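Local coordinates for protein YchN (Escherichia coli, PDB 1JX7) that is of unknown function but assembles as a homohexamer, a dimer of trimers, and belongs to the DsrE/DsrF-like family, at residues V5-G10 with R38-S43; D44-G49 with R85-L90; G49-K54 with L92-E97; L77-T82 with V96-L101. All blocks are in the same frame, centred on the assembly; numbering follows the deposited sequence.

Contact 1 of 4, residues V5-G10 with R38-S43; sequences VIVANG and RLFLMS
Strands 5-8 and 38-41 run side by side in the same direction, 4.7 Å apart at closest approach. Three good rungs, Ile6 N to Arg38 O, Phe40 N to Ile6 O and Met42 N to Ala8 O, all measure 2.8 Å; the second is nearly straight, 176° at the hydrogen. Between the last two, Ala8 N to Phe40 O is weak. Met42, present as selenomethionine, leaves its CB beside Ala8 O. CG, anti to the carbonyl carbon, meets Val7 CG1 and lies in plane at the edge of the Phe40 ring. The chain bends about CG-SE, chi3 -63°, bringing CE to 3.6 Å from Val7 CG1 and to 3.3 Å from Asn9 OD1. These are the two neighbouring strands of a beta-alpha-beta crossover whose linking helix is 17-31, in the middle of a parallel sheet. One face carries Val5, Val7, Arg38 and Phe40; Val5 and Phe40 pack against helix 101-107. On the other, Ile6 and Leu39 point the same way, with Leu39 CD1 3.5 Å from Ile6 CG2 and Leu39 CD2 3.4 Å from Ile6 CB. An alanine in place of Leu39 would remove both methyls and would probably loosen the packing of Ile6 on the strand 38-41 side. Further along this face, Leu41 CD2 touches Ala8 CB at 3.5 Å.

Contact 2 of 4, residues D44-G49 with R85-L90; sequences DAVTAG and RGISTL
Charge carries one end of this contact. Arg85 NH1 donates to Asp44 OD2 in a salt bridge modelled at 2.5 Å. The two flat groups cross steeply, their planes 73° apart, and the guanidinium reaches the oxygen from above the carboxylate plane, 43° out of it. Asp44 N lies 3.2 Å over one guanidinium face, displaced toward the rim. Arg85 NH2 has a second carboxylate, Glu16 of the second subunit, and the two acids together would be expected to keep the arginine charged. An alanine in place of Arg85 would remove the guanidinium and would probably leave Asp44 and that Glu16 as close negative groups without their shared counter-charge. Backbone hydrogen bonds shape the two loops. Residues 44-49 belong to a 3-10 segment that follows strand 36-41, with Gly49 N bonded to Val46 O at 3.3 Å. Opposite it, helix 79-84 ends in a Schellman motif in which Gly86 takes positive phi, 63°, and a type I turn follows from Ile87 to Leu90, closed by Leu90 N to Ile87 O at 3.1 Å. A weak side-chain bond runs from Thr47 OG1 back to Asp44 O. Apolar packing comes from Ile87, which points toward the 3-10 segment. Its CG1 branch, anti to the carbonyl carbon, carries CD1 obliquely across Thr47. The other branch, CG2, meets Val46 CG1 loosely at 4.5 Å. Thr47 and Leu90 each also pack on their own counterparts in the third subunit.

Contact 3 of 4, residues G49-K54 with L92-E97; sequences GLRGQK and LIDGVE
Gln53 NE2 is gripped by two hydrogen bonds, one to Leu50 O at 2.8 Å, lying close to the amide plane, and one to the carbonyl of Ala48. With Gln53 OE1 bonded to Tyr13 OH, the carboxamide is fixed in rotation. The contact joins two loops of the DsrE/DsrF-like fold, the one after strand 36-41 and the one leading into strand 96-99, an edge strand within this chain; a single backbone bridge, Leu50 with Leu92, makes the join. Its main bond runs from Ile93 N to Gly49 O, 2.9 Å, nearly along the C=O axis. Leu92 CA adds a CA-H...O contact to the same oxygen. Leu92 CD1 also lies over this carbonyl, while Val96 CG1 reaches the bare backbone at Gly49 CA, 4.1 Å away. Ile93 lays its CG1 branch, anti to the carbonyl carbon, along the Leu50 carbonyl, with CG1 3.4 Å from Leu50 O. From there CD1 crosses the Gln53 chain at about a right angle, 3.7 Å from Gln53 NE2. On the solvent side, Arg51 starts with CG anti to the backbone N and bends at chi3, -104°, folding its head back over Ile93 CA. Asp94 OD1 is an opposite charge 4.2 Å from Arg51 NH2, beyond salt-bridge distance, with no N-H pointing at it. Arg51 NH1 bonds instead to Leu92 O at 2.5 Å, sitting above that carbonyl plane, 72° out of it.

Contact 4 of 4, residues L77-T82 with V96-L101; sequences LCKTCT and VEIGTL
The tight part of this contact is the backbone ladder between strands 75-78 and 96-99, neighbouring parallel strands of a beta-alpha-beta unit that includes helix 79-84. Leu77 is gripped through both its backbone N and its O. The N donates to Glu97 O nearly along the C=O axis, and Leu77 O receives Gly99 N, which stands 32° above the carbonyl plane. Lys79 N, in the first turn of the helix, then bonds to Gly99 O at 2.7 Å. Leu77 CG, anti to the carbonyl carbon, sets its branches obliquely against Val96, with both Leu77 CG and Leu77 CD1 3.5 Å from Val96 CG1. The outer side is looser. Lys79 runs out past Ile98, bending at chi2, 67°, so that Lys79 CD rests 3.5 Å from Ile98 CG2, while Lys79 CB meets Thr100 CG2 at 4.0 Å. The other tip of Ile98, CD1, lies 4.1 Å from Thr82 OG1, a hydroxyl whose stronger partner is Ser88 OG. Where the segments part, a water accepts from Leu101 N at 3.3 Å and weakly from Thr80 N. Cys78 is the N-cap residue of helix 79-84, and with Cys81 it has the CxxC spacing at a helix start, of no established role. Thr100 likewise occupies the N-cap position of helix 101-107. Strand 36-41 continues the sheet beside strand 75-78, with Leu41 against Leu77 and Phe40 against Cys78, while Arg23 of the second subunit lies against Cys78 and Leu101.

Overall arrangement
Contacts 1 and 4 belong to one parallel sheet, their centres 10 Å apart; strands 36-41 and 75-78 adjoin, and Leu41 O probably accepts a hydrogen bond from Cys78 N at 3.1 Å. Contact 2 lies 8 Å from contact 4 between centres, and a probable bond between Ser88 OG and Thr82 OG1 joins them at 2.7 Å. Contacts 2 and 3 share Gly49, with centres 9 Å apart, and contact 3 meets contact 4 on strand 96-99. Contacts 1, 2 and 4 touch the second subunit, while contacts 2 and 3 touch the third. The CxxC pair of contact 4 adjoins Phe40 of contact 1 and Val46 of contact 2; no active site is established.

Contact 1 of 4, residues V5-G10 with R38-S43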
loop_
_atom_site.group_PDB
_atom_site.type_symbol
_atom_site.label_atom_id
_atom_site.label_comp_id
_atom_site.label_asym_id
_atom_site.label_seq_id
_atom_site.Cartn_x
_atom_site.Cartn_y
_atom_site.Cartn_z
ATOM N N VAL A 5 11.926 -11.728 17.464
ATOM C CA VAL A 5 10.704 -10.954 17.571
ATOM C C VAL A 5 10.194 -10.710 16.159
ATOM O O VAL A 5 10.971 -10.420 15.238
ATOM C CB VAL A 5 10.942 -9.588 18.252
ATOM C CG1 VAL A 5 9.671 -8.762 18.230
ATOM C CG2 VAL A 5 11.409 -9.793 19.677
ATOM N N ILE A 6 8.881 -10.851 15.982
ATOM C CA ILE A 6 8.263 -10.616 14.686
ATOM C C ILE A 6 7.216 -9.531 14.858
ATOM O O ILE A 6 6.360 -9.609 15.731
ATOM C CB ILE A 6 7.575 -11.889 14.140
ATOM C CG1 ILE A 6 8.619 -12.814 13.506
ATOM C CG2 ILE A 6 6.484 -11.507 13.128
ATOM C CD1 ILE A 6 8.029 -14.004 12.751
ATOM N N VAL A 7 7.285 -8.498 14.036
ATOM C CA VAL A 7 6.301 -7.436 14.127
ATOM C C VAL A 7 5.461 -7.472 12.852
ATOM O O VAL A 7 5.903 -7.985 11.824
ATOM C CB VAL A 7 6.972 -6.061 14.285
ATOM C CG1 VAL A 7 5.979 -5.075 14.866
ATOM C CG2 VAL A 7 8.179 -6.170 15.201
ATOM N N ALA A 8 4.244 -6.959 12.934
ATOM C CA ALA A 8 3.351 -6.943 11.790
ATOM C C ALA A 8 2.454 -5.706 11.811
ATOM O O ALA A 8 1.910 -5.331 12.857
ATOM C CB ALA A 8 2.514 -8.204 11.779
ATOM N N ASN A 9 2.309 -5.080 10.641
ATOM C CA ASN A 9 1.500 -3.871 10.478
ATOM C C ASN A 9 0.276 -4.142 9.609
ATOM O O ASN A 9 -0.731 -3.440 9.701
ATOM C CB ASN A 9 2.340 -2.771 9.817
ATOM C CG ASN A 9 3.453 -2.255 10.711
ATOM O OD1 ASN A 9 4.119 -3.023 11.408
ATOM N ND2 ASN A 9 3.679 -0.946 10.685
ATOM N N GLY A 10 0.361 -5.172 8.773
ATOM C CA GLY A 10 -0.719 -5.486 7.856
ATOM C C GLY A 10 -2.090 -5.937 8.354
ATOM O O GLY A 10 -2.204 -6.721 9.298
ATOM N N ARG A 38 8.444 -14.403 19.654
ATOM C CA ARG A 38 7.472 -13.440 20.159
ATOM C C ARG A 38 6.893 -12.697 18.963
ATOM O O ARG A 38 7.634 -12.294 18.054
ATOM C CB ARG A 38 8.141 -12.448 21.098
ATOM C CG ARG A 38 8.582 -13.005 22.440
ATOM C CD ARG A 38 9.289 -11.897 23.181
ATOM N NE ARG A 38 9.187 -12.009 24.626
ATOM C CZ ARG A 38 9.938 -12.809 25.374
ATOM N NH1 ARG A 38 10.851 -13.578 24.802
ATOM N NH2 ARG A 38 9.778 -12.826 26.689
ATOM N N LEU A 39 5.577 -12.507 18.978
ATOM C CA LEU A 39 4.851 -11.833 17.903
ATOM C C LEU A 39 4.158 -10.577 18.382
ATOM O O LEU A 39 3.339 -10.622 19.292
ATOM C CB LEU A 39 3.787 -12.777 17.327
ATOM C CG LEU A 39 3.783 -13.177 15.845
ATOM C CD1 LEU A 39 3.520 -11.948 14.978
ATOM C CD2 LEU A 39 5.113 -13.843 15.491
ATOM N N PHE A 40 4.471 -9.456 17.759
ATOM C CA PHE A 40 3.831 -8.211 18.129
ATOM C C PHE A 40 3.031 -7.751 16.927
ATOM O O PHE A 40 3.494 -7.893 15.799
ATOM C CB PHE A 40 4.885 -7.163 18.504
ATOM C CG PHE A 40 4.308 -5.970 19.213
ATOM C CD1 PHE A 40 3.795 -4.896 18.489
ATOM C CD2 PHE A 40 4.210 -5.959 20.599
ATOM C CE1 PHE A 40 3.186 -3.827 19.135
ATOM C CE2 PHE A 40 3.608 -4.894 21.255
ATOM C CZ PHE A 40 3.093 -3.822 20.525
ATOM N N LEU A 41 1.838 -7.223 17.152
ATOM C CA LEU A 41 1.023 -6.736 16.043
ATOM C C LEU A 41 0.642 -5.282 16.282
ATOM O O LEU A 41 -0.014 -4.965 17.273
ATOM C CB LEU A 41 -0.248 -7.573 15.893
ATOM C CG LEU A 41 -0.071 -9.090 15.760
ATOM C CD1 LEU A 41 -1.422 -9.740 15.466
ATOM C CD2 LEU A 41 0.941 -9.396 14.667
HETATM N N MSE A 42 1.061 -4.408 15.363
HETATM C CA MSE A 42 0.768 -2.980 15.457
HETATM C C MSE A 42 -0.332 -2.576 14.484
HETATM O O MSE A 42 -0.812 -3.382 13.697
HETATM C CB MSE A 42 2.027 -2.147 15.163
HETATM C CG MSE A 42 3.158 -2.325 16.164
HETATM SE SE MSE A 42 4.487 -1.156 15.930
HETATM C CE MSE A 42 5.049 -1.609 14.299
ATOM N N SER A 43 -0.717 -1.303 14.560
ATOM C CA SER A 43 -1.707 -0.736 13.697
ATOM C C SER A 43 -2.795 -1.696 13.229
ATOM O O SER A 43 -3.406 -2.376 14.058
ATOM C CB SER A 43 -1.052 -0.099 12.487
ATOM O OG SER A 43 -0.422 -1.079 11.685
#

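Contact 2 of 4, residues D44-G49 with R85-L90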
loop_
_atom_site.group_PDB
_atom_site.type_symbol
_atom_site.label_atom_id
_atom_site.label_comp_id
_atom_site.label_asym_id
_atom_site.label_seq_id
_atom_site.Cartn_x
_atom_site.Cartn_y
_atom_site.Cartn_z
ATOM N N ASP A 44 -3.052 -1.786 11.927
ATOM C CA ASP A 44 -3.942 -2.732 11.267
ATOM C C ASP A 44 -3.936 -4.234 11.571
ATOM O O ASP A 44 -5.014 -4.855 11.629
ATOM C CB ASP A 44 -3.870 -2.575 9.771
ATOM C CG ASP A 44 -4.102 -1.155 9.331
ATOM O OD1 ASP A 44 -4.117 -0.923 8.108
ATOM O OD2 ASP A 44 -4.270 -0.275 10.210
ATOM N N ALA A 45 -2.765 -4.826 11.777
ATOM C CA ALA A 45 -2.666 -6.262 12.059
ATOM C C ALA A 45 -3.342 -6.630 13.373
ATOM O O ALA A 45 -3.431 -7.795 13.733
ATOM C CB ALA A 45 -1.170 -6.700 12.098
ATOM N N VAL A 46 -3.837 -5.622 14.075
ATOM C CA VAL A 46 -4.456 -5.811 15.369
ATOM C C VAL A 46 -5.856 -6.406 15.357
ATOM O O VAL A 46 -6.272 -7.048 16.321
ATOM C CB VAL A 46 -4.450 -4.465 16.141
ATOM C CG1 VAL A 46 -5.518 -4.451 17.199
ATOM C CG2 VAL A 46 -3.081 -4.265 16.778
ATOM N N THR A 47 -6.597 -6.190 14.262
ATOM C CA THR A 47 -7.945 -6.737 14.167
ATOM C C THR A 47 -7.855 -8.246 13.975
ATOM O O THR A 47 -8.837 -8.963 14.191
ATOM C CB THR A 47 -8.748 -6.082 12.989
ATOM O OG1 THR A 47 -8.107 -6.354 11.738
ATOM C CG2 THR A 47 -8.834 -4.585 13.161
ATOM N N ALA A 48 -6.665 -8.716 13.598
ATOM C CA ALA A 48 -6.400 -10.144 13.398
ATOM C C ALA A 48 -6.625 -10.960 14.680
ATOM O O ALA A 48 -6.715 -12.195 14.653
ATOM C CB ALA A 48 -4.979 -10.326 12.926
ATOM N N GLY A 49 -6.710 -10.261 15.809
ATOM C CA GLY A 49 -6.913 -10.947 17.063
ATOM C C GLY A 49 -8.367 -11.252 17.391
ATOM O O GLY A 49 -8.644 -11.901 18.403
ATOM N N ARG A 85 -9.473 1.088 17.447
ATOM C CA ARG A 85 -10.364 0.306 16.603
ATOM C C ARG A 85 -11.497 -0.376 17.395
ATOM O O ARG A 85 -12.281 -1.143 16.837
ATOM C CB ARG A 85 -9.544 -0.714 15.805
ATOM C CG ARG A 85 -8.096 -0.283 15.617
ATOM C CD ARG A 85 -7.540 -0.424 14.210
ATOM N NE ARG A 85 -6.225 0.224 14.132
ATOM C CZ ARG A 85 -5.579 0.511 12.998
ATOM N NH1 ARG A 85 -6.116 0.215 11.821
ATOM N NH2 ARG A 85 -4.400 1.113 13.042
ATOM N N GLY A 86 -11.567 -0.077 18.693
ATOM C CA GLY A 86 -12.607 -0.637 19.540
ATOM C C GLY A 86 -12.537 -2.135 19.659
ATOM O O GLY A 86 -13.554 -2.832 19.767
ATOM N N ILE A 87 -11.310 -2.646 19.653
ATOM C CA ILE A 87 -11.074 -4.073 19.738
ATOM C C ILE A 87 -10.577 -4.446 21.126
ATOM O O ILE A 87 -10.586 -5.621 21.493
ATOM C CB ILE A 87 -10.074 -4.463 18.650
ATOM C CG1 ILE A 87 -10.804 -4.449 17.310
ATOM C CG2 ILE A 87 -9.430 -5.795 18.946
ATOM C CD1 ILE A 87 -9.925 -4.727 16.130
ATOM N N SER A 88 -10.170 -3.449 21.905
ATOM C CA SER A 88 -9.672 -3.676 23.253
ATOM C C SER A 88 -10.601 -4.514 24.139
ATOM O O SER A 88 -10.140 -5.416 24.834
ATOM C CB SER A 88 -9.398 -2.344 23.948
ATOM O OG SER A 88 -8.249 -1.715 23.412
ATOM N N THR A 89 -11.898 -4.210 24.112
ATOM C CA THR A 89 -12.876 -4.931 24.938
ATOM C C THR A 89 -13.548 -6.131 24.269
ATOM O O THR A 89 -14.385 -6.786 24.877
ATOM C CB THR A 89 -14.007 -4.001 25.440
ATOM O OG1 THR A 89 -14.428 -3.145 24.375
ATOM C CG2 THR A 89 -13.541 -3.171 26.634
ATOM N N LEU A 90 -13.193 -6.420 23.026
ATOM C CA LEU A 90 -13.793 -7.538 22.334
ATOM C C LEU A 90 -13.105 -8.839 22.719
ATOM O O LEU A 90 -12.031 -8.832 23.322
ATOM C CB LEU A 90 -13.714 -7.341 20.817
ATOM C CG LEU A 90 -14.499 -6.138 20.300
ATOM C CD1 LEU A 90 -14.617 -6.233 18.791
ATOM C CD2 LEU A 90 -15.885 -6.109 20.921
#

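Contact 3 of 4, residues G49-K54 with L92-E97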
loop_
_atom_site.group_PDB
_atom_site.type_symbol
_atom_site.label_atom_id
_atom_site.label_comp_id
_atom_site.label_asym_id
_atom_site.label_seq_id
_atom_site.Cartn_x
_atom_site.Cartn_y
_atom_site.Cartn_z
ATOM N N GLY A 49 -6.710 -10.261 15.809
ATOM C CA GLY A 49 -6.913 -10.947 17.063
ATOM C C GLY A 49 -8.367 -11.252 17.391
ATOM O O GLY A 49 -8.644 -11.901 18.403
ATOM N N LEU A 50 -9.301 -10.805 16.558
ATOM C CA LEU A 50 -10.701 -11.075 16.853
ATOM C C LEU A 50 -11.025 -12.537 16.703
ATOM O O LEU A 50 -10.408 -13.244 15.911
ATOM C CB LEU A 50 -11.620 -10.251 15.959
ATOM C CG LEU A 50 -11.623 -8.757 16.271
ATOM C CD1 LEU A 50 -12.554 -8.053 15.312
ATOM C CD2 LEU A 50 -12.040 -8.524 17.707
ATOM N N ARG A 51 -12.007 -12.981 17.477
ATOM C CA ARG A 51 -12.423 -14.378 17.450
ATOM C C ARG A 51 -13.580 -14.530 16.465
ATOM O O ARG A 51 -14.221 -13.542 16.093
ATOM C CB ARG A 51 -12.863 -14.806 18.858
ATOM C CG ARG A 51 -12.909 -16.310 19.050
ATOM C CD ARG A 51 -13.880 -16.730 20.141
ATOM N NE ARG A 51 -13.209 -17.107 21.379
ATOM C CZ ARG A 51 -12.427 -16.296 22.077
ATOM N NH1 ARG A 51 -12.194 -15.060 21.653
ATOM N NH2 ARG A 51 -11.881 -16.723 23.211
ATOM N N GLY A 52 -13.837 -15.762 16.029
ATOM C CA GLY A 52 -14.942 -16.015 15.121
ATOM C C GLY A 52 -14.680 -15.815 13.638
ATOM O O GLY A 52 -15.616 -15.754 12.844
ATOM N N GLN A 53 -13.406 -15.706 13.263
ATOM C CA GLN A 53 -13.052 -15.521 11.867
ATOM C C GLN A 53 -13.444 -16.783 11.119
ATOM O O GLN A 53 -13.059 -17.893 11.497
ATOM C CB GLN A 53 -11.544 -15.263 11.725
ATOM C CG GLN A 53 -11.100 -14.011 12.455
ATOM C CD GLN A 53 -9.611 -13.753 12.361
ATOM O OE1 GLN A 53 -9.041 -13.713 11.270
ATOM N NE2 GLN A 53 -8.979 -13.558 13.516
ATOM N N LYS A 54 -14.238 -16.612 10.063
ATOM C CA LYS A 54 -14.668 -17.758 9.289
ATOM C C LYS A 54 -14.837 -17.418 7.828
ATOM O O LYS A 54 -15.951 -17.221 7.343
ATOM C CB LYS A 54 -15.961 -18.333 9.884
ATOM C CG LYS A 54 -16.938 -17.297 10.405
ATOM C CD LYS A 54 -17.817 -16.715 9.303
ATOM C CE LYS A 54 -18.704 -17.792 8.643
ATOM N NZ LYS A 54 -19.603 -17.260 7.567
ATOM N N LEU A 92 -10.837 -11.799 22.295
ATOM C CA LEU A 92 -9.690 -12.100 21.462
ATOM C C LEU A 92 -9.459 -13.590 21.440
ATOM O O LEU A 92 -9.896 -14.302 22.329
ATOM C CB LEU A 92 -8.414 -11.423 21.996
ATOM C CG LEU A 92 -8.207 -9.903 21.959
ATOM C CD1 LEU A 92 -8.577 -9.369 20.584
ATOM C CD2 LEU A 92 -9.047 -9.246 23.022
ATOM N N ILE A 93 -8.774 -14.050 20.400
ATOM C CA ILE A 93 -8.425 -15.464 20.250
ATOM C C ILE A 93 -7.613 -15.769 21.504
ATOM O O ILE A 93 -6.952 -14.886 22.045
ATOM C CB ILE A 93 -7.557 -15.672 18.994
ATOM C CG1 ILE A 93 -8.295 -15.124 17.766
ATOM C CG2 ILE A 93 -7.230 -17.139 18.821
ATOM C CD1 ILE A 93 -7.503 -15.216 16.473
ATOM N N ASP A 94 -7.669 -17.011 21.962
ATOM C CA ASP A 94 -6.963 -17.406 23.177
ATOM C C ASP A 94 -5.679 -16.672 23.547
ATOM O O ASP A 94 -5.722 -15.553 24.055
ATOM C CB ASP A 94 -6.700 -18.912 23.163
ATOM C CG ASP A 94 -7.965 -19.717 23.393
ATOM O OD1 ASP A 94 -8.749 -19.343 24.293
ATOM O OD2 ASP A 94 -8.175 -20.728 22.683
ATOM N N GLY A 95 -4.535 -17.302 23.310
ATOM C CA GLY A 95 -3.270 -16.687 23.675
ATOM C C GLY A 95 -3.042 -15.236 23.293
ATOM O O GLY A 95 -2.122 -14.605 23.798
ATOM N N VAL A 96 -3.863 -14.694 22.394
ATOM C CA VAL A 96 -3.702 -13.321 21.963
ATOM C C VAL A 96 -3.934 -12.342 23.108
ATOM O O VAL A 96 -4.884 -12.495 23.866
ATOM C CB VAL A 96 -4.675 -13.014 20.811
ATOM C CG1 VAL A 96 -4.717 -11.507 20.535
ATOM C CG2 VAL A 96 -4.236 -13.775 19.569
ATOM N N GLU A 97 -3.067 -11.343 23.242
ATOM C CA GLU A 97 -3.209 -10.352 24.306
ATOM C C GLU A 97 -2.844 -8.924 23.908
ATOM O O GLU A 97 -2.206 -8.686 22.886
ATOM C CB GLU A 97 -2.399 -10.768 25.526
ATOM C CG GLU A 97 -3.026 -11.917 26.270
ATOM C CD GLU A 97 -2.163 -12.411 27.401
ATOM O OE1 GLU A 97 -1.784 -11.573 28.245
ATOM O OE2 GLU A 97 -1.865 -13.628 27.446
#

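Contact 4 of 4, residues L77-T82 with V96-L101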
loop_
_atom_site.group_PDB
_atom_site.type_symbol
_atom_site.label_atom_id
_atom_site.label_comp_id
_atom_site.label_asym_id
_atom_site.label_seq_id
_atom_site.Cartn_x
_atom_site.Cartn_y
_atom_site.Cartn_z
ATOM N N LEU A 77 -1.017 -7.585 21.085
ATOM C CA LEU A 77 -1.686 -6.588 20.255
ATOM C C LEU A 77 -1.412 -5.227 20.908
ATOM O O LEU A 77 -1.567 -5.078 22.118
ATOM C CB LEU A 77 -3.193 -6.834 20.203
ATOM C CG LEU A 77 -3.726 -8.221 19.849
ATOM C CD1 LEU A 77 -5.239 -8.159 19.771
ATOM C CD2 LEU A 77 -3.170 -8.695 18.530
ATOM N N CYS A 78 -1.008 -4.238 20.106
ATOM C CA CYS A 78 -0.703 -2.911 20.631
ATOM C C CYS A 78 -1.911 -2.208 21.226
ATOM O O CYS A 78 -2.940 -2.029 20.568
ATOM C CB CYS A 78 -0.091 -2.040 19.537
ATOM S SG CYS A 78 0.680 -0.540 20.174
ATOM N N LYS A 79 -1.763 -1.790 22.483
ATOM C CA LYS A 79 -2.806 -1.107 23.239
ATOM C C LYS A 79 -3.432 0.108 22.526
ATOM O O LYS A 79 -4.645 0.172 22.335
ATOM C CB LYS A 79 -2.221 -0.676 24.577
ATOM C CG LYS A 79 -3.190 0.005 25.501
ATOM C CD LYS A 79 -4.254 -0.949 25.969
ATOM C CE LYS A 79 -4.867 -0.418 27.240
ATOM N NZ LYS A 79 -3.751 -0.069 28.162
ATOM N N THR A 80 -2.599 1.072 22.141
ATOM C CA THR A 80 -3.131 2.258 21.484
ATOM C C THR A 80 -3.868 1.906 20.203
ATOM O O THR A 80 -4.881 2.522 19.884
ATOM C CB THR A 80 -2.014 3.279 21.160
ATOM O OG1 THR A 80 -0.894 2.615 20.576
ATOM C CG2 THR A 80 -1.586 3.994 22.429
ATOM N N CYS A 81 -3.369 0.923 19.477
ATOM C CA CYS A 81 -3.995 0.509 18.230
ATOM C C CYS A 81 -5.369 -0.118 18.454
ATOM O O CYS A 81 -6.346 0.289 17.828
ATOM C CB CYS A 81 -3.088 -0.480 17.482
ATOM S SG CYS A 81 -1.524 0.223 16.897
ATOM N N THR A 82 -5.439 -1.104 19.348
ATOM C CA THR A 82 -6.695 -1.782 19.631
ATOM C C THR A 82 -7.756 -0.832 20.170
ATOM O O THR A 82 -8.939 -0.966 19.841
ATOM C CB THR A 82 -6.509 -2.914 20.655
ATOM O OG1 THR A 82 -6.136 -2.368 21.920
ATOM C CG2 THR A 82 -5.437 -3.865 20.204
ATOM N N VAL A 96 -3.863 -14.694 22.394
ATOM C CA VAL A 96 -3.702 -13.321 21.963
ATOM C C VAL A 96 -3.934 -12.342 23.108
ATOM O O VAL A 96 -4.884 -12.495 23.866
ATOM C CB VAL A 96 -4.675 -13.014 20.811
ATOM C CG1 VAL A 96 -4.717 -11.507 20.535
ATOM C CG2 VAL A 96 -4.236 -13.775 19.569
ATOM N N GLU A 97 -3.067 -11.343 23.242
ATOM C CA GLU A 97 -3.209 -10.352 24.306
ATOM C C GLU A 97 -2.844 -8.924 23.908
ATOM O O GLU A 97 -2.206 -8.686 22.886
ATOM C CB GLU A 97 -2.399 -10.768 25.526
ATOM C CG GLU A 97 -3.026 -11.917 26.270
ATOM C CD GLU A 97 -2.163 -12.411 27.401
ATOM O OE1 GLU A 97 -1.784 -11.573 28.245
ATOM O OE2 GLU A 97 -1.865 -13.628 27.446
ATOM N N ILE A 98 -3.254 -7.975 24.750
ATOM C CA ILE A 98 -3.018 -6.559 24.515
ATOM C C ILE A 98 -1.752 -6.049 25.183
ATOM O O ILE A 98 -1.693 -5.941 26.403
ATOM C CB ILE A 98 -4.226 -5.742 25.009
ATOM C CG1 ILE A 98 -5.453 -6.110 24.167
ATOM C CG2 ILE A 98 -3.934 -4.269 24.929
ATOM C CD1 ILE A 98 -6.727 -5.435 24.592
ATOM N N GLY A 99 -0.739 -5.726 24.384
ATOM C CA GLY A 99 0.515 -5.238 24.939
ATOM C C GLY A 99 0.742 -3.759 24.698
ATOM O O GLY A 99 -0.153 -3.048 24.224
ATOM N N THR A 100 1.939 -3.282 25.003
ATOM C CA THR A 100 2.222 -1.858 24.829
ATOM C C THR A 100 3.527 -1.571 24.095
ATOM O O THR A 100 4.458 -2.381 24.128
ATOM C CB THR A 100 2.287 -1.143 26.186
ATOM O OG1 THR A 100 3.327 -1.723 26.988
ATOM C CG2 THR A 100 0.955 -1.261 26.908
ATOM N N LEU A 101 3.578 -0.409 23.448
ATOM C CA LEU A 101 4.757 0.017 22.709
ATOM C C LEU A 101 5.992 -0.183 23.571
ATOM O O LEU A 101 7.030 -0.632 23.092
ATOM C CB LEU A 101 4.660 1.493 22.329
ATOM C CG LEU A 101 5.924 2.066 21.693
ATOM C CD1 LEU A 101 6.116 1.483 20.300
ATOM C CD2 LEU A 101 5.814 3.578 21.634
HETATM O O HOH W 1 0.744 1.135 23.052
#